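Local coordinates for protein multiheme cytochrome cf (Carboxydothermus ferrireducens DSM 11255, PDB 6QVM) that probably carries electrons through a chain of heme c groups across the S-layer to insoluble extracellular Fe(III), at residues Y558-V563 against I570-I575. Residues are numbered along the deposited sequence; the frame is centred on the assembly and turned at random.
With HEC (heme c), chain L; NGA (2-acetamido-2-deoxy-beta-D-galactopyranose), chain D.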
ATOM      1  N   TYR A 558       6.710 -20.096   0.165  1.00 35.23           N
ATOM      2  CA  TYR A 558       5.521 -20.590   0.847  1.00 31.40           C
ATOM      3  C   TYR A 558       5.430 -20.023   2.260  1.00 32.80           C
ATOM      4  O   TYR A 558       6.425 -19.955   2.985  1.00 35.24           O
ATOM      5  CB  TYR A 558       5.527 -22.117   0.896  1.00 29.57           C
ATOM      6  CG  TYR A 558       4.962 -22.768  -0.343  1.00 26.91           C
ATOM      7  CD1 TYR A 558       3.628 -22.605  -0.683  1.00 29.37           C
ATOM      8  CD2 TYR A 558       5.756 -23.550  -1.168  1.00 29.35           C
ATOM      9  CE1 TYR A 558       3.102 -23.200  -1.808  1.00 31.75           C
ATOM     10  CE2 TYR A 558       5.244 -24.137  -2.308  1.00 30.08           C
ATOM     11  CZ  TYR A 558       3.912 -23.967  -2.618  1.00 31.07           C
ATOM     12  OH  TYR A 558       3.390 -24.560  -3.743  1.00 34.74           O
ATOM     13  N   HIS A 559       4.219 -19.614   2.644  1.00 32.62           N
ATOM     14  CA  HIS A 559       3.947 -19.060   3.964  1.00 34.36           C
ATOM     15  C   HIS A 559       3.301 -20.074   4.904  1.00 38.70           C
ATOM     16  O   HIS A 559       2.594 -19.684   5.837  1.00 43.40           O
ATOM     17  CB  HIS A 559       3.053 -17.824   3.854  1.00 27.76           C
ATOM     18  CG  HIS A 559       3.736 -16.635   3.255  1.00 31.16           C
ATOM     19  ND1 HIS A 559       4.345 -16.667   2.019  1.00 31.30           N
ATOM     20  CD2 HIS A 559       3.896 -15.373   3.719  1.00 31.87           C
ATOM     21  CE1 HIS A 559       4.861 -15.480   1.751  1.00 30.73           C
ATOM     22  NE2 HIS A 559       4.599 -14.674   2.766  1.00 34.05           N
ATOM     23  N   TYR A 560       3.509 -21.372   4.667  1.00 36.98           N
ATOM     24  CA  TYR A 560       3.000 -22.363   5.607  1.00 38.63           C
ATOM     25  C   TYR A 560       3.858 -22.444   6.861  1.00 44.25           C
ATOM     26  O   TYR A 560       3.348 -22.795   7.930  1.00 38.17           O
ATOM     27  CB  TYR A 560       2.917 -23.739   4.945  1.00 28.26           C
ATOM     28  CG  TYR A 560       1.843 -23.850   3.884  1.00 28.39           C
ATOM     29  CD1 TYR A 560       0.515 -24.051   4.232  1.00 34.85           C
ATOM     30  CD2 TYR A 560       2.156 -23.748   2.535  1.00 27.22           C
ATOM     31  CE1 TYR A 560      -0.474 -24.149   3.272  1.00 29.17           C
ATOM     32  CE2 TYR A 560       1.171 -23.843   1.564  1.00 31.66           C
ATOM     33  CZ  TYR A 560      -0.141 -24.052   1.941  1.00 32.28           C
ATOM     34  OH  TYR A 560      -1.126 -24.151   0.988  1.00 35.60           O
ATOM     35  N   PHE A 561       5.151 -22.133   6.741  1.00 42.68           N
ATOM     36  CA  PHE A 561       6.104 -22.115   7.850  1.00 38.01           C
ATOM     37  C   PHE A 561       6.343 -23.498   8.450  1.00 34.77           C
ATOM     38  O   PHE A 561       7.202 -23.653   9.323  1.00 40.63           O
ATOM     39  CB  PHE A 561       5.655 -21.133   8.936  1.00 30.91           C
ATOM     40  CG  PHE A 561       5.671 -19.696   8.498  1.00 43.95           C
ATOM     41  CD1 PHE A 561       6.842 -18.960   8.536  1.00 40.32           C
ATOM     42  CD2 PHE A 561       4.515 -19.084   8.045  1.00 43.15           C
ATOM     43  CE1 PHE A 561       6.861 -17.640   8.130  1.00 39.39           C
ATOM     44  CE2 PHE A 561       4.526 -17.761   7.639  1.00 42.11           C
ATOM     45  CZ  PHE A 561       5.702 -17.038   7.681  1.00 39.49           C
ATOM     46  N   LYS A 562       5.626 -24.510   7.970  1.00 41.12           N
ATOM     47  CA  LYS A 562       5.862 -25.880   8.401  1.00 41.30           C
ATOM     48  C   LYS A 562       7.052 -26.451   7.641  1.00 43.39           C
ATOM     49  O   LYS A 562       7.097 -26.395   6.410  1.00 52.82           O
ATOM     50  CB  LYS A 562       4.617 -26.733   8.164  1.00 40.13           C
ATOM     51  CG  LYS A 562       3.381 -26.257   8.906  1.00 47.64           C
ATOM     52  CD  LYS A 562       3.521 -26.461  10.405  1.00 53.65           C
ATOM     53  CE  LYS A 562       2.284 -25.963  11.127  1.00 74.47           C
ATOM     54  NZ  LYS A 562       2.218 -26.432  12.537  1.00 87.59           N
ATOM     55  N   VAL A 563       8.014 -26.998   8.374  1.00 41.15           N
ATOM     56  CA  VAL A 563       9.253 -27.469   7.771  1.00 37.91           C
ATOM     57  C   VAL A 563       9.065 -28.899   7.292  1.00 41.90           C
ATOM     58  O   VAL A 563       8.547 -29.750   8.026  1.00 51.39           O
ATOM     59  CB  VAL A 563      10.410 -27.376   8.777  1.00 40.20           C
ATOM     60  CG1 VAL A 563      11.735 -27.459   8.071  1.00 35.54           C
ATOM     61  CG2 VAL A 563      10.318 -26.097   9.588  1.00 32.60           C
ATOM     62  N   ILE A 570       0.908 -30.616   2.136  1.00 50.85           N
ATOM     63  CA  ILE A 570      -0.186 -29.959   2.835  1.00 45.53           C
ATOM     64  C   ILE A 570      -1.393 -29.881   1.913  1.00 48.02           C
ATOM     65  O   ILE A 570      -1.267 -29.548   0.729  1.00 48.18           O
ATOM     66  CB  ILE A 570       0.205 -28.551   3.325  1.00 45.27           C
ATOM     67  CG1 ILE A 570       1.526 -28.600   4.096  1.00 40.07           C
ATOM     68  CG2 ILE A 570      -0.902 -27.959   4.182  1.00 45.57           C
ATOM     69  CD1 ILE A 570       1.755 -27.400   5.003  1.00 48.68           C
ATOM     70  N   ASP A 571      -2.560 -30.203   2.464  1.00 53.04           N
ATOM     71  CA  ASP A 571      -3.838 -29.885   1.848  1.00 55.92           C
ATOM     72  C   ASP A 571      -4.414 -28.671   2.563  1.00 54.73           C
ATOM     73  O   ASP A 571      -4.695 -28.722   3.767  1.00 52.49           O
ATOM     74  CB  ASP A 571      -4.805 -31.069   1.903  1.00 56.08           C
ATOM     75  CG  ASP A 571      -4.492 -32.127   0.855  1.00 66.01           C
ATOM     76  OD1 ASP A 571      -3.423 -32.026   0.215  1.00 78.09           O
ATOM     77  OD2 ASP A 571      -5.308 -33.060   0.678  1.00 79.76           O
ATOM     78  N   ASN A 572      -4.560 -27.576   1.823  1.00 38.20           N
ATOM     79  CA  ASN A 572      -5.075 -26.320   2.361  1.00 40.93           C
ATOM     80  C   ASN A 572      -6.597 -26.400   2.330  1.00 43.49           C
ATOM     81  O   ASN A 572      -7.222 -26.216   1.284  1.00 39.26           O
ATOM     82  CB  ASN A 572      -4.544 -25.143   1.553  1.00 38.15           C
ATOM     83  CG  ASN A 572      -4.742 -23.816   2.252  1.00 36.20           C
ATOM     84  OD1 ASN A 572      -5.759 -23.594   2.914  1.00 42.85           O
ATOM     85  ND2 ASN A 572      -3.772 -22.924   2.113  1.00 38.95           N
ATOM     86  N   LEU A 573      -7.197 -26.677   3.487  1.00 36.37           N
ATOM     87  CA  LEU A 573      -8.646 -26.818   3.558  1.00 45.09           C
ATOM     88  C   LEU A 573      -9.370 -25.484   3.439  1.00 42.19           C
ATOM     89  O   LEU A 573     -10.549 -25.466   3.075  1.00 40.18           O
ATOM     90  CB  LEU A 573      -9.046 -27.523   4.859  1.00 41.61           C
ATOM     91  CG  LEU A 573      -8.474 -28.938   4.965  1.00 47.48           C
ATOM     92  CD1 LEU A 573      -8.898 -29.632   6.242  1.00 50.59           C
ATOM     93  CD2 LEU A 573      -8.875 -29.754   3.750  1.00 43.34           C
ATOM     94  N   THR A 574      -8.695 -24.372   3.735  1.00 46.48           N
ATOM     95  CA  THR A 574      -9.299 -23.065   3.501  1.00 45.17           C
ATOM     96  C   THR A 574      -9.477 -22.811   2.010  1.00 43.78           C
ATOM     97  O   THR A 574     -10.522 -22.312   1.576  1.00 45.31           O
ATOM     98  CB  THR A 574      -8.450 -21.962   4.131  1.00 41.98           C
ATOM     99  OG1 THR A 574      -8.168 -22.283   5.500  1.00 44.53           O
ATOM    100  CG2 THR A 574      -9.178 -20.631   4.062  1.00 36.32           C
ATOM    101  N   ILE A 575      -8.470 -23.159   1.209  1.00 48.85           N
ATOM    102  CA  ILE A 575      -8.596 -23.068  -0.242  1.00 42.61           C
ATOM    103  C   ILE A 575      -9.658 -24.040  -0.735  1.00 39.18           C
ATOM    104  O   ILE A 575     -10.508 -23.696  -1.565  1.00 55.35           O
ATOM    105  CB  ILE A 575      -7.237 -23.342  -0.914  1.00 38.04           C
ATOM    106  CG1 ILE A 575      -6.175 -22.365  -0.409  1.00 47.63           C
ATOM    107  CG2 ILE A 575      -7.361 -23.269  -2.433  1.00 27.88           C
ATOM    108  CD1 ILE A 575      -6.556 -20.913  -0.587  1.00 49.32           C
TER
HETATM  109 FE   HEC L 708       4.935 -12.636   2.776  1.00 26.37          FE
HETATM  110  CHA HEC L 708       7.401 -13.538   0.574  1.00 27.52           C
HETATM  111  CHB HEC L 708       2.900 -11.812   0.160  1.00 23.55           C
HETATM  112  CHC HEC L 708       2.319 -12.168   4.984  1.00 29.07           C
HETATM  113  CHD HEC L 708       7.132 -12.630   5.413  1.00 28.70           C
HETATM  114  NA  HEC L 708       5.124 -12.637   0.744  1.00 25.53           N
HETATM  115  C1A HEC L 708       6.221 -13.074   0.031  1.00 28.18           C
HETATM  116  C2A HEC L 708       5.905 -12.969  -1.381  1.00 29.16           C
HETATM  117  C3A HEC L 708       4.661 -12.489  -1.493  1.00 26.59           C
HETATM  118  C4A HEC L 708       4.150 -12.274  -0.160  1.00 26.11           C
HETATM  119  CMA HEC L 708       3.919 -12.216  -2.814  1.00 22.71           C
HETATM  120  CAA HEC L 708       6.844 -13.377  -2.537  1.00 28.95           C
HETATM  121  CBA HEC L 708       6.779 -14.906  -2.606  1.00 34.92           C
HETATM  122  CGA HEC L 708       7.733 -15.436  -3.640  1.00 41.32           C
HETATM  123  O1A HEC L 708       7.228 -15.947  -4.671  1.00 40.49           O
HETATM  124  O2A HEC L 708       8.975 -15.354  -3.442  1.00 43.03           O
HETATM  125  NB  HEC L 708       2.990 -12.075   2.617  1.00 25.45           N
HETATM  126  C1B HEC L 708       2.329 -11.873   1.417  1.00 26.10           C
HETATM  127  C2B HEC L 708       0.919 -11.744   1.707  1.00 24.98           C
HETATM  128  C3B HEC L 708       0.750 -11.819   3.042  1.00 30.15           C
HETATM  129  C4B HEC L 708       2.057 -12.045   3.637  1.00 29.83           C
HETATM  130  CMB HEC L 708      -0.163 -11.477   0.647  1.00 22.28           C
HETATM  131  CAB HEC L 708      -0.580 -11.737   3.842  1.00 29.15           C
HETATM  132  CBB HEC L 708      -1.589 -12.848   3.436  1.00 24.93           C
HETATM  133  NC  HEC L 708       4.771 -12.352   4.811  1.00 30.93           N
HETATM  134  C1C HEC L 708       3.583 -12.291   5.523  1.00 33.37           C
HETATM  135  C2C HEC L 708       3.879 -12.358   6.942  1.00 36.06           C
HETATM  136  C3C HEC L 708       5.210 -12.567   7.072  1.00 33.27           C
HETATM  137  C4C HEC L 708       5.791 -12.517   5.731  1.00 33.61           C
HETATM  138  CMC HEC L 708       2.800 -12.395   8.054  1.00 28.93           C
HETATM  139  CAC HEC L 708       6.043 -12.699   8.382  1.00 35.31           C
HETATM  140  CBC HEC L 708       5.590 -13.872   9.285  1.00 34.40           C
HETATM  141  ND  HEC L 708       6.951 -13.021   2.961  1.00 24.39           N
HETATM  142  C1D HEC L 708       7.644 -12.963   4.170  1.00 25.06           C
HETATM  143  C2D HEC L 708       9.022 -13.290   3.912  1.00 30.31           C
HETATM  144  C3D HEC L 708       9.108 -13.573   2.410  1.00 29.13           C
HETATM  145  C4D HEC L 708       7.771 -13.396   1.898  1.00 27.09           C
HETATM  146  CMD HEC L 708      10.163 -13.345   4.944  1.00 30.09           C
HETATM  147  CAD HEC L 708      10.367 -13.991   1.630  1.00 33.17           C
HETATM  148  CBD HEC L 708      10.237 -15.493   1.377  1.00 36.85           C
HETATM  149  CGD HEC L 708      11.500 -16.047   0.770  1.00 48.46           C
HETATM  150  O1D HEC L 708      11.392 -17.012  -0.036  1.00 37.89           O
HETATM  151  O2D HEC L 708      12.606 -15.526   1.083  1.00 49.80           O
HETATM  152  C1  NGA D   2     -14.346 -27.295   9.897  1.00 73.81           C
HETATM  153  C2  NGA D   2     -15.529 -28.234  10.248  1.00 73.49           C
HETATM  154  C3  NGA D   2     -14.714 -29.445  10.709  1.00 76.15           C
HETATM  155  C4  NGA D   2     -13.885 -29.965   9.556  1.00 77.73           C
HETATM  156  C5  NGA D   2     -13.022 -28.876   8.957  1.00 84.62           C
HETATM  157  C6  NGA D   2     -12.287 -29.397   7.732  1.00 98.57           C
HETATM  158  C7  NGA D   2     -17.762 -27.400  11.059  1.00 78.67           C
HETATM  159  C8  NGA D   2     -18.401 -26.463  12.058  1.00 49.88           C
HETATM  160  N2  NGA D   2     -16.435 -27.616  11.211  1.00 72.67           N
HETATM  161  O3  NGA D   2     -15.306 -30.653  11.027  1.00 98.24           O
HETATM  162  O4  NGA D   2     -14.773 -30.459   8.579  1.00 58.39           O
HETATM  163  O5  NGA D   2     -13.856 -27.774   8.645  1.00 68.15           O
HETATM  164  O6  NGA D   2     -11.442 -28.349   7.338  1.00117.52           O
HETATM  165  O7  NGA D   2     -18.482 -27.909  10.188  1.00 62.98           O
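The ring of Y560 lies with one face over the side chain of I570, while Y558 CE1 lies at its edge, in the plane of the ring. I570 spreads two branches under that face: CD1 sits beneath the root of the ring, 3.7 Å from Y560 CD1, and CG2 reaches further out, 3.9 Å from Y560 CE1. Y401 adds an edge-to-face ring contact to Y560. At the far end, N572 ND2 donates to Y560 OH over 3.1 Å with an N-H...O angle of 159°; the hydroxyl lies close to the amide plane, although ring and amide planes are turned 67° apart. D399, a ligand of the nearby calcium ion, accepts from the same ND2 through OD2.

The contact joins a heme-binding loop to the end of strand 567-572 in a four-stranded antiparallel sheet, where N572 serves as N-cap of the short helix 573-576. N572 holds its amide trans to the backbone N (chi1 -165°), which brings OD1 over the first helical turn, where it accepts from I575 N at 3.2 Å, the donor standing well above the carbonyl plane, and weakly from T574 N. Both ends of the amide are therefore engaged, which fixes its flip. With an alanine here in place of Y560, the ring and hydroxyl are gone, which would probably open a gap beside CD1 and CG2 of I570 and cost ND2 of N572 one of its two acceptors.

On the loop, the residues flanking Y560 face heme. H559 NE2 coordinates the heme iron at 2.1 Å, with H477 as the second axial ligand, and F561 CZ touches the porphyrin substituent at CBC. K562 lays its CB near I570 CD1, 4.3 Å away, before its chain leads off to hydrogen-bond a carboxylate oxygen of another heme through NZ.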